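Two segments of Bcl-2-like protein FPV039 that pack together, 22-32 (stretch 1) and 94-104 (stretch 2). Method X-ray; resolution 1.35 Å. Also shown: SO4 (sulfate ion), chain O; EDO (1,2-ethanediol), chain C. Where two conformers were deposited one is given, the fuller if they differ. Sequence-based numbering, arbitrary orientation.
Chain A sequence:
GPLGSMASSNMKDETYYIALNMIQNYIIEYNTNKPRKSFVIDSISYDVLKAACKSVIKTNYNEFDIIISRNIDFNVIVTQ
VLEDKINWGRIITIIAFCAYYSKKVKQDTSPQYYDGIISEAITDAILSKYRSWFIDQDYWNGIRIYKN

Stretch 1 22-32: MIQNYIIEYNT
Stretch 2, residues 94-104: IIAFCAYYSKK

Two helical segments of one chain, 22-32 and 94-104, run in broadly the same direction and pack through an apolar seam that turns polar toward the later residues of both stretches, burying 554 Å² in all. Their axes cross at -45° and approach to 9.2 Å; phi/psi are helical, near -62/-45, throughout both stretches except at Thr32 (-104/-15). CA-CA distances set the register: Ile23-Ile95 7.1 Å, Ile27-Ala99 5.1 Å, Asn31-Lys103 5.7 Å. The shortest of these is at Ala99, whose small CB points toward helix 22-32 and lies 3.8 Å from Tyr26 CE2, 3.9 Å from Tyr30 CD2 and 4.1 Å from Ile27 CG1. One turn earlier, Ile95 (m, t) sets CG2 3.7 Å from Tyr26 CD2 and CD1 3.9 Å from Ile23 CG1; Ile23 and Ile27 are also m, t. Tyr26 and Tyr30 take chi1 t, with chi2 65° and 82°. Tyr30 OH reaches 3.4 Å from Tyr100 CD1, and one water links it to Tyr100 O, 2.9 Å from each. Asn31 (chi1 m, chi2 -83°) donates a nearly linear hydrogen bond from ND2 to Ile27 O (3.0 Å, 169°); ND2 also makes a weak one to Ser102 OG (3.2 Å, 130°). Lys103 (t, t, t, p) runs crosswise to the Tyr30 side chain, with Lys103 CD 3.8 Å from Tyr30 CE2; a second water accepts from Lys103 NZ (2.7 Å) and donates to Tyr30 O (2.7 Å).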

ATOM      1  N   MET A  22       5.760  -6.790   6.239  1.00 10.72           N
ATOM      2  CA  MET A  22       4.306  -6.764   6.160  1.00 10.16           C
ATOM      3  C   MET A  22       3.836  -6.438   4.762  1.00 10.94           C
ATOM      4  O   MET A  22       3.003  -7.137   4.186  1.00 10.37           O
ATOM      5  CB  MET A  22       3.831  -5.705   7.129  1.00 10.81           C
ATOM      6  CG  MET A  22       2.332  -5.595   7.184  1.00 10.36           C
ATOM      7  SD  MET A  22       1.508  -6.972   8.020  1.00 13.82           S
ATOM      8  CE  MET A  22       1.553  -6.475   9.724  1.00 14.23           C
ATOM      9  N   ILE A  23       4.373  -5.371   4.181  1.00 10.05           N
ATOM     10  CA  ILE A  23       3.943  -4.928   2.861  1.00  9.82           C
ATOM     11  C   ILE A  23       4.234  -5.992   1.804  1.00  9.43           C
ATOM     12  O   ILE A  23       3.372  -6.339   0.975  1.00 10.60           O
ATOM     13  CB  ILE A  23       4.650  -3.613   2.526  1.00  9.77           C
ATOM     14  CG1 ILE A  23       4.194  -2.492   3.462  1.00  8.92           C
ATOM     15  CG2 ILE A  23       4.375  -3.254   1.046  1.00 10.63           C
ATOM     16  CD1 ILE A  23       5.068  -1.281   3.504  1.00 10.04           C
ATOM     17  N   GLN A  24       5.463  -6.497   1.785  1.00 10.12           N
ATOM     18  CA  GLN A  24       5.863  -7.444   0.740  1.00  9.88           C
ATOM     19  C   GLN A  24       5.105  -8.757   0.857  1.00 10.22           C
ATOM     20  O   GLN A  24       4.636  -9.301  -0.145  1.00 10.76           O
ATOM     21  CB  GLN A  24       7.363  -7.664   0.770  1.00 11.04           C
ATOM     22  CG  GLN A  24       7.870  -8.376  -0.487  1.00 12.41           C
ATOM     23  CD  GLN A  24       9.332  -8.345  -0.689  1.00 16.79           C
ATOM     24  OE1 GLN A  24      10.077  -7.920   0.179  1.00 20.98           O
ATOM     25  NE2 GLN A  24       9.793  -8.885  -1.784  1.00 17.41           N
ATOM     26  N   ASN A  25       4.876  -9.264   2.087  1.00 10.98           N
ATOM     27  CA  ASN A  25       4.059 -10.480   2.226  1.00 11.90           C
ATOM     28  C   ASN A  25       2.643 -10.245   1.714  1.00 10.70           C
ATOM     29  O   ASN A  25       2.092 -11.145   1.068  1.00 11.05           O
ATOM     30  CB  ASN A  25       4.118 -11.007   3.649  1.00 11.40           C
ATOM     31  CG  ASN A  25       5.308 -11.877   3.825  1.00 14.60           C
ATOM     32  OD1 ASN A  25       5.366 -12.948   3.272  1.00 14.66           O
ATOM     33  ND2 ASN A  25       6.256 -11.432   4.630  1.00 15.57           N
ATOM     34  N   TYR A  26       2.015  -9.086   1.987  1.00 10.18           N
ATOM     35  CA  TYR A  26       0.673  -8.834   1.461  1.00  9.73           C
ATOM     36  C   TYR A  26       0.699  -8.852  -0.066  1.00  9.65           C
ATOM     37  O   TYR A  26      -0.148  -9.479  -0.713  1.00  9.98           O
ATOM     38  CB  TYR A  26       0.064  -7.541   2.023  1.00 10.67           C
ATOM     39  CG  TYR A  26      -1.252  -7.271   1.347  1.00 10.07           C
ATOM     40  CD1 TYR A  26      -2.307  -8.119   1.523  1.00 12.15           C
ATOM     41  CD2 TYR A  26      -1.355  -6.306   0.409  1.00 12.84           C
ATOM     42  CE1 TYR A  26      -3.518  -7.958   0.797  1.00 11.73           C
ATOM     43  CE2 TYR A  26      -2.540  -6.166  -0.320  1.00 11.00           C
ATOM     44  CZ  TYR A  26      -3.550  -6.990  -0.118  1.00 11.00           C
ATOM     45  OH  TYR A  26      -4.711  -6.892  -0.872  1.00 14.81           O
ATOM     46  N   ILE A  27       1.669  -8.170  -0.683  1.00  8.66           N
ATOM     47  CA  ILE A  27       1.701  -8.100  -2.142  1.00  9.58           C
ATOM     48  C   ILE A  27       1.921  -9.499  -2.713  1.00 10.66           C
ATOM     49  O   ILE A  27       1.288  -9.899  -3.709  1.00 10.45           O
ATOM     50  CB  ILE A  27       2.753  -7.094  -2.606  1.00  9.46           C
ATOM     51  CG1 ILE A  27       2.266  -5.691  -2.244  1.00 11.28           C
ATOM     52  CG2 ILE A  27       2.952  -7.186  -4.118  1.00 12.96           C
ATOM     53  CD1 ILE A  27       3.227  -4.566  -2.543  1.00 14.16           C
ATOM     54  N   ILE A  28       2.760 -10.323  -2.077  1.00 10.78           N
ATOM     55  CA  ILE A  28       2.917 -11.726  -2.501  1.00 10.77           C
ATOM     56  C   ILE A  28       1.585 -12.477  -2.406  1.00 11.28           C
ATOM     57  O   ILE A  28       1.225 -13.209  -3.336  1.00 11.95           O
ATOM     58  CB  ILE A  28       4.033 -12.366  -1.676  1.00 12.37           C
ATOM     59  CG1 ILE A  28       5.396 -11.769  -2.082  1.00 12.20           C
ATOM     60  CG2 ILE A  28       4.006 -13.892  -1.928  1.00 13.01           C
ATOM     61  CD1 ILE A  28       6.448 -12.112  -1.095  1.00 16.44           C
ATOM     62  N   GLU A  29       0.869 -12.328  -1.303  1.00 10.46           N
ATOM     63  CA  GLU A  29      -0.416 -13.003  -1.170  1.00 10.71           C
ATOM     64  C   GLU A  29      -1.392 -12.569  -2.272  1.00 10.19           C
ATOM     65  O   GLU A  29      -2.091 -13.392  -2.893  1.00 11.15           O
ATOM     66  CB  GLU A  29      -1.009 -12.822   0.224  1.00 10.84           C
ATOM     67  CG  GLU A  29      -2.433 -13.462   0.310  1.00 12.96           C
ATOM     68  CD  GLU A  29      -2.957 -13.698   1.659  1.00 13.07           C
ATOM     69  OE1 GLU A  29      -4.134 -14.107   1.717  1.00 14.70           O
ATOM     70  OE2 GLU A  29      -2.236 -13.633   2.683  1.00 14.85           O
ATOM     71  N   TYR A  30      -1.470 -11.275  -2.516  1.00 10.73           N
ATOM     72  CA  TYR A  30      -2.389 -10.740  -3.516  1.00 10.15           C
ATOM     73  C   TYR A  30      -2.077 -11.335  -4.877  1.00 11.90           C
ATOM     74  O   TYR A  30      -2.984 -11.694  -5.639  1.00 11.74           O
ATOM     75  CB  TYR A  30      -2.287  -9.225  -3.516  1.00 11.23           C
ATOM     76  CG  TYR A  30      -3.251  -8.635  -4.487  1.00 10.29           C
ATOM     77  CD1 TYR A  30      -4.616  -8.449  -4.154  1.00 11.99           C
ATOM     78  CD2 TYR A  30      -2.879  -8.273  -5.765  1.00 11.74           C
ATOM     79  CE1 TYR A  30      -5.503  -7.988  -5.138  1.00 12.85           C
ATOM     80  CE2 TYR A  30      -3.736  -7.804  -6.677  1.00 12.84           C
ATOM     81  CZ  TYR A  30      -5.044  -7.690  -6.424  1.00 13.24           C
ATOM     82  OH  TYR A  30      -5.863  -7.230  -7.459  1.00 14.87           O
ATOM     83  N   ASN A  31      -0.785 -11.449  -5.220  1.00 11.45           N
ATOM     84  CA  ASN A  31      -0.382 -11.933  -6.535  1.00 12.84           C
ATOM     85  C   ASN A  31      -0.544 -13.410  -6.683  1.00 13.87           C
ATOM     86  O   ASN A  31      -0.854 -13.939  -7.806  1.00 18.87           O
ATOM     87  CB  ASN A  31       1.041 -11.562  -6.823  1.00 12.75           C
ATOM     88  CG  ASN A  31       1.089 -10.231  -7.475  1.00 13.90           C
ATOM     89  OD1 ASN A  31       0.915 -10.089  -8.711  1.00 15.78           O
ATOM     90  ND2 ASN A  31       1.245  -9.245  -6.681  1.00 13.66           N
ATOM     91  N   THR A  32      -0.280 -14.170  -5.640  1.00 13.69           N
ATOM     92  CA  THR A  32      -0.193 -15.621  -5.753  1.00 14.16           C
ATOM     93  C   THR A  32      -1.398 -16.388  -5.230  1.00 15.19           C
ATOM     94  O   THR A  32      -1.461 -17.613  -5.448  1.00 17.23           O
ATOM     95  CB  THR A  32       1.049 -16.158  -5.017  1.00 14.46           C
ATOM     96  OG1 THR A  32       0.973 -15.927  -3.598  1.00 15.33           O
ATOM     97  CG2 THR A  32       2.298 -15.540  -5.617  1.00 19.10           C
ATOM     98  N   ILE A  94      -2.340   3.241  -0.642  1.00  8.46           N
ATOM     99  CA  ILE A  94      -1.065   3.035  -1.335  1.00  9.86           C
ATOM    100  C   ILE A  94      -0.794   1.560  -1.509  1.00  8.88           C
ATOM    101  O   ILE A  94      -0.447   1.120  -2.622  1.00  8.37           O
ATOM    102  CB  ILE A  94       0.114   3.735  -0.545  1.00 11.12           C
ATOM    103  CG1 ILE A  94       0.076   5.233  -0.738  1.00 13.70           C
ATOM    104  CG2 ILE A  94       1.463   3.095  -0.923  1.00 16.15           C
ATOM    105  CD1 ILE A  94       0.897   5.923   0.345  1.00 15.42           C
ATOM    106  N   ILE A  95      -0.922   0.761  -0.447  1.00  8.03           N
ATOM    107  CA  ILE A  95      -0.625  -0.651  -0.530  1.00  7.94           C
ATOM    108  C   ILE A  95      -1.617  -1.339  -1.430  1.00  9.21           C
ATOM    109  O   ILE A  95      -1.249  -2.182  -2.262  1.00  8.60           O
ATOM    110  CB  ILE A  95      -0.548  -1.286   0.877  1.00  7.62           C
ATOM    111  CG1 ILE A  95       0.615  -0.671   1.669  1.00  8.66           C
ATOM    112  CG2 ILE A  95      -0.450  -2.779   0.811  1.00  8.94           C
ATOM    113  CD1 ILE A  95       0.569  -1.013   3.181  1.00  9.76           C
ATOM    114  N   ALA A  96      -2.889  -1.012  -1.294  1.00  7.60           N
ATOM    115  CA  ALA A  96      -3.935  -1.620  -2.138  1.00  7.78           C
ATOM    116  C   ALA A  96      -3.694  -1.311  -3.624  1.00  8.01           C
ATOM    117  O   ALA A  96      -3.725  -2.225  -4.466  1.00  8.41           O
ATOM    118  CB  ALA A  96      -5.298  -1.135  -1.699  1.00  9.07           C
ATOM    119  N   PHE A  97      -3.497  -0.055  -3.946  1.00  8.26           N
ATOM    120  CA  PHE A  97      -3.199   0.356  -5.319  1.00  7.45           C
ATOM    121  C   PHE A  97      -1.973  -0.387  -5.836  1.00  7.80           C
ATOM    122  O   PHE A  97      -1.978  -0.879  -6.958  1.00  8.34           O
ATOM    123  CB  PHE A  97      -3.006   1.849  -5.382  1.00  7.79           C
ATOM    124  CG  PHE A  97      -2.585   2.264  -6.760  1.00  8.65           C
ATOM    125  CD1 PHE A  97      -3.543   2.459  -7.759  1.00 10.23           C
ATOM    126  CD2 PHE A  97      -1.274   2.469  -7.077  1.00  8.74           C
ATOM    127  CE1 PHE A  97      -3.138   2.788  -9.066  1.00 12.11           C
ATOM    128  CE2 PHE A  97      -0.875   2.824  -8.383  1.00 10.29           C
ATOM    129  CZ  PHE A  97      -1.797   2.954  -9.370  1.00 10.89           C
ATOM    130  N   CYS A  98      -0.908  -0.396  -5.063  1.00  7.72           N
ATOM    131  CA  CYS A  98       0.341  -0.981  -5.516  1.00  8.91           C
ATOM    132  C   CYS A  98       0.229  -2.487  -5.656  1.00  8.24           C
ATOM    133  O   CYS A  98       0.861  -3.048  -6.589  1.00  9.63           O
ATOM    134  CB  CYS A  98       1.498  -0.611  -4.598  1.00 10.30           C
ATOM    135  SG  CYS A  98       2.068   1.097  -4.802  1.00 10.25           S
ATOM    136  N   ALA A  99      -0.504  -3.188  -4.781  1.00  8.37           N
ATOM    137  CA  ALA A  99      -0.769  -4.609  -4.987  1.00  9.12           C
ATOM    138  C   ALA A  99      -1.523  -4.830  -6.291  1.00  7.84           C
ATOM    139  O   ALA A  99      -1.165  -5.698  -7.106  1.00  9.86           O
ATOM    140  CB  ALA A  99      -1.522  -5.196  -3.804  1.00  8.65           C
ATOM    141  N   TYR A 100      -2.601  -4.071  -6.492  1.00  8.34           N
ATOM    142  CA  TYR A 100      -3.402  -4.182  -7.695  1.00  7.79           C
ATOM    143  C   TYR A 100      -2.539  -3.960  -8.938  1.00  9.15           C
ATOM    144  O   TYR A 100      -2.597  -4.730  -9.924  1.00  9.89           O
ATOM    145  CB  TYR A 100      -4.527  -3.143  -7.592  1.00  8.50           C
ATOM    146  CG  TYR A 100      -5.567  -3.220  -8.664  1.00  8.53           C
ATOM    147  CD1 TYR A 100      -6.604  -4.161  -8.616  1.00 10.77           C
ATOM    148  CD2 TYR A 100      -5.489  -2.465  -9.827  1.00 10.10           C
ATOM    149  CE1 TYR A 100      -7.512  -4.303  -9.602  1.00 11.21           C
ATOM    150  CE2 TYR A 100      -6.427  -2.585 -10.853  1.00 10.75           C
ATOM    151  CZ  TYR A 100      -7.437  -3.508 -10.712  1.00  9.88           C
ATOM    152  OH  TYR A 100      -8.351  -3.658 -11.734  1.00 12.38           O
ATOM    153  N   TYR A 101      -1.712  -2.911  -8.898  1.00  8.60           N
ATOM    154  CA  TYR A 101      -0.788  -2.553  -9.959  1.00  8.90           C
ATOM    155  C   TYR A 101       0.186  -3.692 -10.233  1.00  8.43           C
ATOM    156  O   TYR A 101       0.412  -4.055 -11.409  1.00  9.99           O
ATOM    157  CB  TYR A 101      -0.081  -1.237  -9.544  1.00  9.71           C
ATOM    158  CG  TYR A 101       1.089  -0.837 -10.401  1.00  9.38           C
ATOM    159  CD1 TYR A 101       0.915  -0.263 -11.631  1.00 10.72           C
ATOM    160  CD2 TYR A 101       2.372  -1.070 -10.011  1.00 12.35           C
ATOM    161  CE1 TYR A 101       1.987   0.108 -12.408  1.00 11.17           C
ATOM    162  CE2 TYR A 101       3.452  -0.715 -10.787  1.00 10.97           C
ATOM    163  CZ  TYR A 101       3.217  -0.119 -11.979  1.00 10.20           C
ATOM    164  OH  TYR A 101       4.302   0.236 -12.779  1.00 11.86           O
ATOM    165  N   SER A 102       0.808  -4.204  -9.174  1.00  8.84           N
ATOM    166  CA  SER A 102       1.813  -5.280  -9.321  0.50  7.81           C
ATOM    167  C   SER A 102       1.268  -6.443 -10.126  1.00 10.09           C
ATOM    168  O   SER A 102       1.949  -6.986 -11.022  1.00  9.85           O
ATOM    169  CB  SER A 102       2.210  -5.752  -7.925  0.50 12.45           C
ATOM    170  OG  SER A 102       3.088  -6.885  -7.859  0.50 15.69           O
ATOM    171  N   LYS A 103       0.031  -6.849  -9.853  1.00  9.88           N
ATOM    172  CA  LYS A 103      -0.544  -7.972 -10.570  0.50 10.58           C
ATOM    173  C   LYS A 103      -0.807  -7.598 -12.021  1.00 12.91           C
ATOM    174  O   LYS A 103      -0.644  -8.417 -12.925  1.00 14.15           O
ATOM    175  CB  LYS A 103      -1.793  -8.445  -9.838  0.50 12.59           C
ATOM    176  CG  LYS A 103      -2.383  -9.697 -10.430  0.50 17.92           C
ATOM    177  CD  LYS A 103      -3.559 -10.181  -9.591  0.50 17.44           C
ATOM    178  CE  LYS A 103      -4.220 -11.449 -10.220  0.50 24.71           C
ATOM    179  NZ  LYS A 103      -3.344 -12.662 -10.236  0.50 26.47           N
ATOM    180  N   LYS A 104      -1.206  -6.363 -12.291  1.00 10.75           N
ATOM    181  CA  LYS A 104      -1.466  -5.943 -13.648  1.00 10.54           C
ATOM    182  C   LYS A 104      -0.212  -5.881 -14.499  1.00 12.27           C
ATOM    183  O   LYS A 104      -0.295  -6.059 -15.720  1.00 13.97           O
ATOM    184  CB  LYS A 104      -2.141  -4.569 -13.694  1.00 12.27           C
ATOM    185  CG  LYS A 104      -3.575  -4.514 -13.132  1.00 12.87           C
ATOM    186  CD  LYS A 104      -4.527  -5.417 -13.873  1.00 14.89           C
ATOM    187  CE  LYS A 104      -5.896  -5.246 -13.304  1.00 17.84           C
ATOM    188  NZ  LYS A 104      -6.853  -6.274 -13.918  1.00 29.89           N
TER
HETATM  189  S   SO4 O 213      13.072  -9.350  -3.555  0.70 56.77           S
HETATM  190  O1  SO4 O 213      12.956  -9.350  -5.034  0.70 39.81           O
HETATM  191  O2  SO4 O 213      14.202 -10.230  -3.119  0.70 40.89           O
HETATM  192  O3  SO4 O 213      11.792  -9.851  -3.092  0.70 42.01           O
HETATM  193  O4  SO4 O 213      13.313  -7.992  -3.028  0.70 42.71           O
HETATM  194  C1  EDO C 201       7.362   2.269 -12.540  1.00 18.04           C
HETATM  195  O1  EDO C 201       5.957   2.348 -12.389  1.00 15.89           O
HETATM  196  C2  EDO C 201       7.829   2.285 -13.945  1.00 18.39           C
HETATM  197  O2  EDO C 201       7.591   3.685 -14.314  1.00 20.18           O
HETATM  198  O   HOH W   1      -4.757  -6.651 -10.034  1.00 15.82           O
HETATM  199  O   HOH W   2      -3.708 -13.345  -7.663  1.00 34.50           O